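Local coordinates for AdeR (Acinetobacter baumannii, PDB 5X5L), which probably acts as a two-component response regulator whose OmpR/PhoB-type C-terminal domain, the part present here, binds an intercistronic DNA region, at residues 10-16 and 35-39; 3-8 and 42-46. The contacts are given in a common frame with arbitrary orientation. Residues are numbered along the deposited sequence.

Contact 1 (10-16 and 35-39); sequences IDTDTHS and YKIIS
Segment 10-16 leaves strand 8-11 through a tight turn: Ile-10 and Asp-11 are extended, residues 12-14 have helical backbone angles without regular bonds, and His-15 adopts a left-handed conformation (phi/psi 65/30°) before strand 16-19 begins. Backbone bonds Asp-11 N to Ser-16 O (2.9 Å) and Ser-16 N to Asp-11 O (3.2 Å) close the hairpin, with His-15 and Ser-16 both opposite Asp-11 in a G1 beta bulge. Within the turn, Thr-14 OG1 and Ser-16 OG share a hydrogen bond of 2.7 Å. Segment 35-39 is helical, and Ile-10 lies nearest Ser-39 (7.1 Å between CA atoms), His-15 nearest Tyr-35 (7.8 Å). No hydrogen bond crosses between the segments. The aromatic contact is made by Tyr-35 (chi1 t), which points toward the turn and lays one ring face on the His-15 ring in an offset stack, centroids 4.0 Å apart and planes at 15°, His-15 CE1 lying 3.5 Å from Tyr-35 CE2. Tyr-35 OH ends 3.5 Å from Thr-12 CA. Apolar packing continues along the helix: Ile-10 (chi1 m, chi2 t) places CG2 3.9 Å from Tyr-35 CE1 and CD1 4.1 Å from Ile-38 CG1 and 3.7 Å from Ser-39 CA. Val-17 touches Ile-10, Tyr-35 and Ile-38. Helix 32-41 is thus packed against the N-terminal antiparallel sheet, as in the winged-helix domain of OmpR/PhoB-type regulators.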
ATOM      1  N   ILE C  10       4.080 -15.829  -6.395  1.00 51.30           N
ATOM      2  CA  ILE C  10       3.021 -15.067  -5.730  1.00 50.24           C
ATOM      3  C   ILE C  10       3.677 -14.141  -4.714  1.00 51.31           C
ATOM      4  O   ILE C  10       4.315 -14.606  -3.773  1.00 51.83           O
ATOM      5  CB  ILE C  10       2.012 -15.993  -5.021  1.00 48.72           C
ATOM      6  CG1 ILE C  10       1.343 -16.916  -6.043  1.00 47.91           C
ATOM      7  CG2 ILE C  10       0.995 -15.170  -4.228  1.00 48.10           C
ATOM      8  CD1 ILE C  10       0.452 -17.968  -5.424  1.00 46.74           C
ATOM      9  N   ASP C  11       3.548 -12.837  -4.940  1.00 51.99           N
ATOM     10  CA  ASP C  11       3.955 -11.817  -3.977  1.00 53.17           C
ATOM     11  C   ASP C  11       2.727 -11.506  -3.123  1.00 52.24           C
ATOM     12  O   ASP C  11       1.747 -10.926  -3.612  1.00 51.83           O
ATOM     13  CB  ASP C  11       4.445 -10.562  -4.704  1.00 54.82           C
ATOM     14  CG  ASP C  11       4.977  -9.488  -3.763  1.00 56.45           C
ATOM     15  OD1 ASP C  11       4.966  -9.683  -2.522  1.00 56.41           O
ATOM     16  OD2 ASP C  11       5.406  -8.428  -4.297  1.00 58.13           O
ATOM     17  N   THR C  12       2.778 -11.913  -1.852  1.00 52.24           N
ATOM     18  CA  THR C  12       1.611 -11.832  -0.957  1.00 51.58           C
ATOM     19  C   THR C  12       1.309 -10.406  -0.462  1.00 52.87           C
ATOM     20  O   THR C  12       0.152 -10.133  -0.103  1.00 52.51           O
ATOM     21  CB  THR C  12       1.773 -12.771   0.253  1.00 51.61           C
ATOM     22  OG1 THR C  12       0.550 -12.860   0.997  1.00 51.04           O
ATOM     23  CG2 THR C  12       2.924 -12.324   1.172  1.00 53.62           C
ATOM     24  N   ASP C  13       2.305  -9.519  -0.449  1.00 54.63           N
ATOM     25  CA  ASP C  13       2.105  -8.139   0.025  1.00 56.30           C
ATOM     26  C   ASP C  13       1.355  -7.276  -1.000  1.00 56.39           C
ATOM     27  O   ASP C  13       0.467  -6.486  -0.638  1.00 57.09           O
ATOM     28  CB  ASP C  13       3.435  -7.450   0.401  1.00 58.55           C
ATOM     29  CG  ASP C  13       4.447  -8.368   1.081  1.00 58.85           C
ATOM     30  OD1 ASP C  13       4.070  -9.445   1.611  1.00 57.65           O
ATOM     31  OD2 ASP C  13       5.646  -7.981   1.072  1.00 60.63           O
ATOM     32  N   THR C  14       1.731  -7.418  -2.269  1.00 56.08           N
ATOM     33  CA  THR C  14       1.035  -6.750  -3.354  1.00 56.33           C
ATOM     34  C   THR C  14      -0.237  -7.454  -3.847  1.00 54.52           C
ATOM     35  O   THR C  14      -0.985  -6.838  -4.597  1.00 55.05           O
ATOM     36  CB  THR C  14       1.985  -6.508  -4.559  1.00 57.36           C
ATOM     37  OG1 THR C  14       2.598  -7.733  -4.941  1.00 56.20           O
ATOM     38  CG2 THR C  14       3.078  -5.519  -4.214  1.00 59.73           C
ATOM     39  N   HIS C  15      -0.476  -8.726  -3.472  1.00 52.72           N
ATOM     40  CA  HIS C  15      -1.566  -9.558  -4.026  1.00 51.09           C
ATOM     41  C   HIS C  15      -1.400  -9.865  -5.525  1.00 50.92           C
ATOM     42  O   HIS C  15      -2.384 -10.079  -6.247  1.00 50.38           O
ATOM     43  CB  HIS C  15      -2.936  -8.924  -3.718  1.00 51.35           C
ATOM     44  CG  HIS C  15      -3.733  -9.648  -2.675  1.00 50.34           C
ATOM     45  ND1 HIS C  15      -4.941 -10.245  -2.980  1.00 49.33           N
ATOM     46  CD2 HIS C  15      -3.512  -9.865  -1.357  1.00 50.52           C
ATOM     47  CE1 HIS C  15      -5.433 -10.803  -1.890  1.00 48.87           C
ATOM     48  NE2 HIS C  15      -4.585 -10.593  -0.894  1.00 49.62           N
ATOM     49  N   SER C  16      -0.146  -9.925  -5.972  1.00 51.66           N
ATOM     50  CA  SER C  16       0.186 -10.160  -7.371  1.00 52.06           C
ATOM     51  C   SER C  16       0.635 -11.606  -7.579  1.00 51.01           C
ATOM     52  O   SER C  16       1.344 -12.153  -6.734  1.00 50.77           O
ATOM     53  CB  SER C  16       1.313  -9.218  -7.793  1.00 54.16           C
ATOM     54  OG  SER C  16       1.138  -7.941  -7.211  1.00 55.38           O
ATOM     55  N   TYR C  35      -7.257 -15.788  -6.861  1.00 44.30           N
ATOM     56  CA  TYR C  35      -6.021 -15.557  -6.099  1.00 44.38           C
ATOM     57  C   TYR C  35      -5.915 -16.518  -4.911  1.00 43.71           C
ATOM     58  O   TYR C  35      -4.854 -17.073  -4.651  1.00 43.74           O
ATOM     59  CB  TYR C  35      -5.947 -14.108  -5.587  1.00 45.32           C
ATOM     60  CG  TYR C  35      -4.732 -13.844  -4.731  1.00 45.69           C
ATOM     61  CD1 TYR C  35      -3.528 -13.454  -5.321  1.00 46.43           C
ATOM     62  CD2 TYR C  35      -4.773 -13.988  -3.349  1.00 45.65           C
ATOM     63  CE1 TYR C  35      -2.396 -13.200  -4.549  1.00 47.07           C
ATOM     64  CE2 TYR C  35      -3.646 -13.745  -2.576  1.00 46.33           C
ATOM     65  CZ  TYR C  35      -2.461 -13.348  -3.183  1.00 47.00           C
ATOM     66  OH  TYR C  35      -1.345 -13.103  -2.407  1.00 47.94           O
ATOM     67  N   LYS C  36      -7.012 -16.684  -4.184  1.00 43.48           N
ATOM     68  CA  LYS C  36      -7.043 -17.569  -3.015  1.00 43.22           C
ATOM     69  C   LYS C  36      -6.762 -19.023  -3.399  1.00 42.76           C
ATOM     70  O   LYS C  36      -6.005 -19.700  -2.719  1.00 42.96           O
ATOM     71  CB  LYS C  36      -8.383 -17.474  -2.273  1.00 43.42           C
ATOM     72  CG  LYS C  36      -8.576 -16.178  -1.510  1.00 44.36           C
ATOM     73  CD  LYS C  36      -9.758 -16.238  -0.551  1.00 44.95           C
ATOM     74  CE  LYS C  36     -10.039 -14.796  -0.110  1.00 46.26           C
ATOM     75  NZ  LYS C  36     -11.074 -14.668   0.947  1.00 47.39           N
ATOM     76  N   ILE C  37      -7.354 -19.478  -4.496  1.00 42.46           N
ATOM     77  CA  ILE C  37      -7.147 -20.838  -5.000  1.00 42.34           C
ATOM     78  C   ILE C  37      -5.662 -21.093  -5.263  1.00 42.74           C
ATOM     79  O   ILE C  37      -5.081 -22.004  -4.667  1.00 43.04           O
ATOM     80  CB  ILE C  37      -8.006 -21.116  -6.262  1.00 42.34           C
ATOM     81  CG1 ILE C  37      -9.484 -21.229  -5.855  1.00 42.23           C
ATOM     82  CG2 ILE C  37      -7.570 -22.395  -6.965  1.00 42.64           C
ATOM     83  CD1 ILE C  37     -10.451 -21.313  -7.015  1.00 42.55           C
ATOM     84  N   ILE C  38      -5.056 -20.283  -6.129  1.00 43.07           N
ATOM     85  CA  ILE C  38      -3.642 -20.459  -6.490  1.00 43.80           C
ATOM     86  C   ILE C  38      -2.691 -20.301  -5.297  1.00 44.16           C
ATOM     87  O   ILE C  38      -1.688 -21.019  -5.205  1.00 44.89           O
ATOM     88  CB  ILE C  38      -3.223 -19.537  -7.670  1.00 44.44           C
ATOM     89  CG1 ILE C  38      -1.834 -19.899  -8.218  1.00 45.53           C
ATOM     90  CG2 ILE C  38      -3.227 -18.070  -7.274  1.00 44.56           C
ATOM     91  CD1 ILE C  38      -1.757 -21.292  -8.808  1.00 45.97           C
ATOM     92  N   SER C  39      -3.005 -19.373  -4.393  1.00 43.99           N
ATOM     93  CA  SER C  39      -2.191 -19.145  -3.195  1.00 44.64           C
ATOM     94  C   SER C  39      -2.357 -20.263  -2.159  1.00 44.79           C
ATOM     95  O   SER C  39      -1.433 -20.543  -1.396  1.00 45.74           O
ATOM     96  CB  SER C  39      -2.546 -17.795  -2.571  1.00 44.80           C
ATOM     97  OG  SER C  39      -1.609 -17.433  -1.575  1.00 45.81           O
TER

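Contact 2 (3-8 and 42-46); sequences KLYKNI and IDQPH
In this winged-helix domain of the OmpR/PhoB type, the edge hairpin of the N-terminal sheet receives the loop that follows helix 32-41. Segment 3-8 runs extended through Tyr-5, then reverses in a type I' turn from Tyr-5 to Ile-8, closed by Tyr-5 N to Ile-8 O (3.0 Å) and Ile-8 N to Tyr-5 O (3.1 Å). Segment 42-46 is irregular; Ile-42 sits opposite Tyr-5, CA atoms 6.9 Å apart. Ile-42 (chi1 t, chi2 t) fills a hollow: its CG2 is 3.7 Å from Lys-3 CD, its CG1 3.6 Å from Tyr-5 CB and its CD1 3.8 Å from Ile-8 CG2. Beside it, Pro-45 CB lies 3.7 Å from the Tyr-5 (chi1 t) ring centroid, over one face, in a CH-pi contact. The Tyr-5 edge points at the His-46 face, centroids 5.8 Å apart, while Tyr-5 OH is hydrogen-bonded to Asp-100 OD2. Lys-3 stretches past Ile-42; Lys-3 NZ, also hydrogen-bonded to Ser-39 O, makes a 3.0 Å salt bridge with Asp-43 OD1, whose position is less certain.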
ATOM      1  N   LYS C   3       6.038 -16.593  -1.950  1.00 53.79           N
ATOM      2  CA  LYS C   3       5.748 -17.965  -2.413  1.00 53.10           C
ATOM      3  C   LYS C   3       6.198 -18.202  -3.858  1.00 53.49           C
ATOM      4  O   LYS C   3       5.737 -17.511  -4.764  1.00 52.84           O
ATOM      5  CB  LYS C   3       4.246 -18.258  -2.311  1.00 51.09           C
ATOM      6  CG  LYS C   3       3.723 -18.449  -0.910  1.00 50.96           C
ATOM      7  CD  LYS C   3       2.219 -18.636  -1.002  1.00 49.19           C
ATOM      8  CE  LYS C   3       1.566 -18.734   0.350  1.00 49.25           C
ATOM      9  NZ  LYS C   3       0.163 -19.206   0.263  1.00 47.87           N
ATOM     10  N   LEU C   4       7.069 -19.192  -4.071  1.00 54.86           N
ATOM     11  CA  LEU C   4       7.530 -19.575  -5.403  1.00 55.72           C
ATOM     12  C   LEU C   4       7.293 -21.075  -5.615  1.00 55.75           C
ATOM     13  O   LEU C   4       7.508 -21.879  -4.699  1.00 56.36           O
ATOM     14  CB  LEU C   4       9.034 -19.259  -5.543  1.00 58.27           C
ATOM     15  CG  LEU C   4       9.556 -18.861  -6.930  1.00 59.49           C
ATOM     16  CD1 LEU C   4      10.644 -17.787  -6.818  1.00 61.41           C
ATOM     17  CD2 LEU C   4      10.091 -20.054  -7.734  1.00 61.05           C
ATOM     18  N   TYR C   5       6.888 -21.434  -6.831  1.00 55.46           N
ATOM     19  CA  TYR C   5       6.895 -22.837  -7.253  1.00 56.25           C
ATOM     20  C   TYR C   5       6.901 -22.971  -8.771  1.00 57.00           C
ATOM     21  O   TYR C   5       5.911 -22.610  -9.421  1.00 55.60           O
ATOM     22  CB  TYR C   5       5.718 -23.627  -6.654  1.00 54.62           C
ATOM     23  CG  TYR C   5       5.582 -25.034  -7.217  1.00 55.52           C
ATOM     24  CD1 TYR C   5       6.399 -26.083  -6.768  1.00 57.59           C
ATOM     25  CD2 TYR C   5       4.638 -25.311  -8.201  1.00 54.65           C
ATOM     26  CE1 TYR C   5       6.271 -27.361  -7.291  1.00 58.77           C
ATOM     27  CE2 TYR C   5       4.498 -26.580  -8.721  1.00 55.74           C
ATOM     28  CZ  TYR C   5       5.316 -27.609  -8.269  1.00 57.81           C
ATOM     29  OH  TYR C   5       5.193 -28.878  -8.788  1.00 59.26           O
ATOM     30  N   LYS C   6       8.006 -23.497  -9.316  1.00 59.56           N
ATOM     31  CA  LYS C   6       8.123 -23.868 -10.731  1.00 60.99           C
ATOM     32  C   LYS C   6       7.467 -22.853 -11.662  1.00 60.03           C
ATOM     33  O   LYS C   6       6.374 -23.082 -12.191  1.00 58.81           O
ATOM     34  CB  LYS C   6       7.549 -25.269 -10.961  1.00 61.17           C
ATOM     35  CG  LYS C   6       7.789 -25.890 -12.328  1.00 63.36           C
ATOM     36  CD  LYS C   6       7.062 -27.229 -12.465  1.00 63.44           C
ATOM     37  CE  LYS C   6       7.683 -28.361 -11.640  1.00 65.04           C
ATOM     38  NZ  LYS C   6       9.056 -28.707 -12.096  1.00 68.58           N
ATOM     39  N   ASN C   7       8.119 -21.700 -11.820  1.00 60.79           N
ATOM     40  CA  ASN C   7       7.704 -20.671 -12.786  1.00 60.71           C
ATOM     41  C   ASN C   7       6.390 -19.898 -12.434  1.00 58.03           C
ATOM     42  O   ASN C   7       5.853 -19.147 -13.249  1.00 58.04           O
ATOM     43  CB  ASN C   7       7.739 -21.275 -14.240  1.00 62.67           C
ATOM     44  CG  ASN C   7       7.404 -20.290 -15.305  1.00 63.28           C
ATOM     45  OD1 ASN C   7       8.234 -19.466 -15.692  1.00 65.13           O
ATOM     46  ND2 ASN C   7       6.211 -20.418 -15.890  1.00 62.23           N
ATOM     47  N   ILE C   8       5.908 -20.045 -11.183  1.00 56.12           N
ATOM     48  CA  ILE C   8       4.751 -19.294 -10.659  1.00 53.93           C
ATOM     49  C   ILE C   8       5.168 -18.619  -9.356  1.00 53.56           C
ATOM     50  O   ILE C   8       5.408 -19.295  -8.344  1.00 53.34           O
ATOM     51  CB  ILE C   8       3.529 -20.205 -10.388  1.00 52.19           C
ATOM     52  CG1 ILE C   8       2.978 -20.727 -11.722  1.00 52.71           C
ATOM     53  CG2 ILE C   8       2.449 -19.455  -9.591  1.00 50.27           C
ATOM     54  CD1 ILE C   8       1.698 -21.528 -11.644  1.00 51.30           C
ATOM     55  N   ILE C  42      -0.585 -23.686  -3.916  1.00 46.64           N
ATOM     56  CA  ILE C  42       0.875 -23.613  -4.065  1.00 48.05           C
ATOM     57  C   ILE C  42       1.651 -23.993  -2.788  1.00 49.32           C
ATOM     58  O   ILE C  42       2.837 -24.310  -2.860  1.00 50.94           O
ATOM     59  CB  ILE C  42       1.316 -22.220  -4.594  1.00 47.91           C
ATOM     60  CG1 ILE C  42       2.712 -22.255  -5.219  1.00 49.53           C
ATOM     61  CG2 ILE C  42       1.272 -21.181  -3.501  1.00 47.65           C
ATOM     62  CD1 ILE C  42       2.969 -21.095  -6.169  1.00 49.61           C
ATOM     63  N   ASP C  43       0.987 -23.955  -1.635  1.00 48.97           N
ATOM     64  CA  ASP C  43       1.579 -24.415  -0.364  1.00 50.53           C
ATOM     65  C   ASP C  43       1.927 -25.894  -0.418  1.00 51.98           C
ATOM     66  O   ASP C  43       3.014 -26.287   0.004  1.00 53.97           O
ATOM     67  CB  ASP C  43       0.616 -24.190   0.808  1.00 50.13           C
ATOM     68  CG  ASP C  43       0.330 -22.719   1.064  1.00 49.30           C
ATOM     69  OD1 ASP C  43       1.278 -21.889   1.039  1.00 49.94           O
ATOM     70  OD2 ASP C  43      -0.854 -22.397   1.308  1.00 48.29           O
ATOM     71  N   GLN C  44       0.987 -26.692  -0.924  1.00 51.26           N
ATOM     72  CA  GLN C  44       1.171 -28.125  -1.162  1.00 52.74           C
ATOM     73  C   GLN C  44       0.857 -28.410  -2.631  1.00 52.05           C
ATOM     74  O   GLN C  44      -0.253 -28.847  -2.956  1.00 51.17           O
ATOM     75  CB  GLN C  44       0.252 -28.937  -0.245  1.00 53.07           C
ATOM     76  CG  GLN C  44       0.645 -28.894   1.221  1.00 54.54           C
ATOM     77  CD  GLN C  44      -0.088 -29.938   2.043  1.00 55.68           C
ATOM     78  OE1 GLN C  44       0.136 -31.135   1.892  1.00 57.38           O
ATOM     79  NE2 GLN C  44      -0.966 -29.487   2.929  1.00 55.11           N
ATOM     80  N   PRO C  45       1.829 -28.145  -3.537  1.00 52.74           N
ATOM     81  CA  PRO C  45       1.550 -28.232  -4.988  1.00 52.32           C
ATOM     82  C   PRO C  45       1.000 -29.589  -5.395  1.00 53.16           C
ATOM     83  O   PRO C  45      -0.018 -29.639  -6.087  1.00 52.09           O
ATOM     84  CB  PRO C  45       2.934 -28.009  -5.618  1.00 53.94           C
ATOM     85  CG  PRO C  45       3.758 -27.344  -4.577  1.00 54.41           C
ATOM     86  CD  PRO C  45       3.254 -27.870  -3.267  1.00 54.41           C
ATOM     87  N   HIS C  46       1.640 -30.665  -4.924  1.00 55.32           N
ATOM     88  CA  HIS C  46       1.288 -32.021  -5.349  1.00 56.76           C
ATOM     89  C   HIS C  46       0.075 -32.620  -4.637  1.00 56.15           C
ATOM     90  O   HIS C  46      -0.414 -33.662  -5.055  1.00 57.18           O
ATOM     91  CB  HIS C  46       2.497 -32.943  -5.223  1.00 59.86           C
ATOM     92  CG  HIS C  46       3.718 -32.404  -5.901  1.00 60.88           C
ATOM     93  ND1 HIS C  46       3.810 -32.274  -7.269  1.00 61.07           N
ATOM     94  CD2 HIS C  46       4.869 -31.904  -5.401  1.00 61.94           C
ATOM     95  CE1 HIS C  46       4.980 -31.757  -7.588  1.00 62.30           C
ATOM     96  NE2 HIS C  46       5.643 -31.519  -6.470  1.00 62.78           N
TER

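How the contacts relate
The centres of contacts 1 and 2 lie about 11 Å apart, and both join the N-terminal four-stranded antiparallel sheet to helix 32-41 or the loop after it. Along the chain the order is 3-8, 10-16, 35-39, 42-46, so contact 1 falls between the two halves of contact 2. Strands 3-5 and 8-11 are sheet neighbours, linked by a probable hydrogen bond from Ile-10 N to Lys-3 O (2.9 Å); Ile-10 CD1 also packs on Ile-42 CG2 at 3.8 Å. Together the two contacts form one continuous interface along the helix and past its end, uniting the sheet with the helical part of the DNA-binding domain.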